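Local coordinates for single-stranded DNA-binding protein WHY3, chloroplastic (Arabidopsis thaliana, PDB 4KOQ) that binds single-stranded DNA in chloroplasts and nucleus, guarding the plastid genome against illegitimate recombination and repressing transcription of a kinesin gene, at residues Q66-S69 and T73-G76. Residues are numbered along the deposited sequence; the frame is centred on the assembly and turned at random.
Sequences QVFS and TEIG. With PO4 (phosphate ion), chain B.
The turn from strand 59-70, the last of the first four-stranded antiparallel sheet of the Whirly domain, into helix 72-79 brings Phe68 and Ser69 up against Glu74 and illustrates how a glutamate in the first turn of a helix can fold back to bond a backbone N just before that helix, as in one half of a capping box. The Glu74 chain, extended beyond CG, reaches back from the helix, and OE1 arrives at the ring of Phe68 4.0 Å from CE2, with ring and carboxylate planes 29° apart. The same oxygen lies 3.5 Å from Ser69 O, a contact between two acceptors that is likely to be eased by the hydrogen bond OE1 receives from Ser71 N. OE2 is held by NE2 of His91, whose ring also stacks on Phe68. Held at one oxygen from the second sheet and at the other from the turn, the carboxylate can hardly rotate.

Phe68 keeps CG anti to the backbone N (chi1 -167°), which carries the ring to Glu74; over one face lies a phosphate ion, probably from the crystallisation liquor, O3 3.9 Å above the plane, offset toward the rim. Ser69 N donates to O3 at 3.0 Å in a nearly straight bond (172°), while Ser69 OG donates to O4 at 2.9 Å; His91 ND1 and Lys105 NZ also bond the anion. Replacing Phe68 by an alanine would probably leave His91 without its stacking partner and freer to turn away from both Glu74 and the phosphate.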
ATOM      1  N   GLN A  66      14.990  25.398  -9.919  1.00 22.73           N
ATOM      2  CA  GLN A  66      14.079  25.984  -8.975  1.00 19.64           C
ATOM      3  C   GLN A  66      13.523  24.848  -8.147  1.00 20.39           C
ATOM      4  O   GLN A  66      13.264  23.795  -8.676  1.00 22.05           O
ATOM      5  CB  GLN A  66      12.968  26.733  -9.679  1.00 29.20           C
ATOM      6  CG  GLN A  66      13.453  27.887 -10.574  1.00 30.73           C
ATOM      7  CD  GLN A  66      14.022  29.045  -9.818  1.00 29.21           C
ATOM      8  OE1 GLN A  66      13.772  29.231  -8.627  1.00 28.75           O
ATOM      9  NE2 GLN A  66      14.831  29.862 -10.520  1.00 36.21           N
ATOM     10  N   VAL A  67      13.351  25.089  -6.862  1.00 22.19           N
ATOM     11  CA  VAL A  67      12.882  24.038  -5.962  1.00 22.05           C
ATOM     12  C   VAL A  67      11.590  24.384  -5.246  1.00 23.35           C
ATOM     13  O   VAL A  67      11.235  25.555  -5.046  1.00 23.34           O
ATOM     14  CB  VAL A  67      13.960  23.713  -4.910  1.00 25.59           C
ATOM     15  CG1 VAL A  67      15.289  23.500  -5.616  1.00 27.65           C
ATOM     16  CG2 VAL A  67      14.053  24.798  -3.904  1.00 35.43           C
ATOM     17  N   PHE A  68      10.869  23.338  -4.853  1.00 18.63           N
ATOM     18  CA  PHE A  68       9.598  23.512  -4.197  1.00 20.69           C
ATOM     19  C   PHE A  68       9.471  22.366  -3.198  1.00 20.20           C
ATOM     20  O   PHE A  68       9.801  21.233  -3.530  1.00 23.15           O
ATOM     21  CB  PHE A  68       8.467  23.490  -5.232  1.00 22.40           C
ATOM     22  CG  PHE A  68       7.128  23.965  -4.683  1.00 23.93           C
ATOM     23  CD1 PHE A  68       6.789  25.303  -4.750  1.00 22.46           C
ATOM     24  CD2 PHE A  68       6.196  23.067  -4.161  1.00 21.40           C
ATOM     25  CE1 PHE A  68       5.565  25.758  -4.279  1.00 21.05           C
ATOM     26  CE2 PHE A  68       4.963  23.521  -3.670  1.00 22.58           C
ATOM     27  CZ  PHE A  68       4.663  24.882  -3.728  1.00 22.47           C
ATOM     28  N   SER A  69       9.085  22.671  -1.965  1.00 19.41           N
ATOM     29  CA  SER A  69       8.907  21.661  -0.924  1.00 22.75           C
ATOM     30  C   SER A  69       7.461  21.228  -0.771  1.00 26.22           C
ATOM     31  O   SER A  69       6.657  21.977  -0.213  1.00 30.08           O
ATOM     32  CB  SER A  69       9.368  22.238   0.413  1.00 28.75           C
ATOM     33  OG  SER A  69      10.753  22.538   0.357  1.00 31.78           O
ATOM     34  N   THR A  73       0.198  17.442   3.179  1.00 18.19           N
ATOM     35  CA  THR A  73      -1.158  17.775   2.703  1.00 15.17           C
ATOM     36  C   THR A  73      -1.168  17.965   1.199  1.00 17.64           C
ATOM     37  O   THR A  73      -2.064  17.520   0.528  1.00 19.80           O
ATOM     38  CB  THR A  73      -1.700  19.052   3.392  1.00 19.93           C
ATOM     39  OG1 THR A  73      -1.767  18.816   4.801  1.00 23.05           O
ATOM     40  CG2 THR A  73      -3.089  19.411   2.886  1.00 22.47           C
ATOM     41  N   GLU A  74      -0.131  18.600   0.678  1.00 18.21           N
ATOM     42  CA  GLU A  74      -0.007  18.779  -0.776  1.00 17.78           C
ATOM     43  C   GLU A  74       0.147  17.480  -1.547  1.00 19.84           C
ATOM     44  O   GLU A  74      -0.455  17.305  -2.598  1.00 18.49           O
ATOM     45  CB  GLU A  74       1.133  19.758  -1.078  1.00 20.66           C
ATOM     46  CG  GLU A  74       0.788  21.169  -0.693  1.00 20.95           C
ATOM     47  CD  GLU A  74       1.979  22.133  -0.565  1.00 25.48           C
ATOM     48  OE1 GLU A  74       3.157  21.714  -0.608  1.00 24.99           O
ATOM     49  OE2 GLU A  74       1.730  23.358  -0.368  1.00 28.37           O
ATOM     50  N   ILE A  75       0.911  16.539  -0.988  1.00 17.89           N
ATOM     51  CA  ILE A  75       0.958  15.197  -1.499  1.00 17.07           C
ATOM     52  C   ILE A  75      -0.430  14.615  -1.487  1.00 20.87           C
ATOM     53  O   ILE A  75      -0.854  13.978  -2.436  1.00 18.30           O
ATOM     54  CB  ILE A  75       1.928  14.316  -0.691  1.00 18.21           C
ATOM     55  CG1 ILE A  75       3.342  14.856  -0.837  1.00 19.85           C
ATOM     56  CG2 ILE A  75       1.772  12.874  -1.163  1.00 20.95           C
ATOM     57  CD1 ILE A  75       4.308  14.504   0.294  1.00 21.52           C
ATOM     58  N   GLY A  76      -1.188  14.830  -0.404  1.00 20.22           N
ATOM     59  CA  GLY A  76      -2.545  14.350  -0.403  1.00 17.53           C
ATOM     60  C   GLY A  76      -3.409  14.906  -1.530  1.00 17.05           C
ATOM     61  O   GLY A  76      -4.231  14.186  -2.116  1.00 20.42           O
TER
HETATM   62  P   PO4 B 301       9.686  26.036  -0.877  0.60 45.32           P
HETATM   63  O1  PO4 B 301      10.654  25.790  -1.997  0.60 45.46           O
HETATM   64  O2  PO4 B 301       9.514  27.517  -0.645  0.60 45.11           O
HETATM   65  O3  PO4 B 301       8.335  25.473  -1.156  0.60 21.01           O
HETATM   66  O4  PO4 B 301      10.211  25.347   0.367  0.60 51.17           O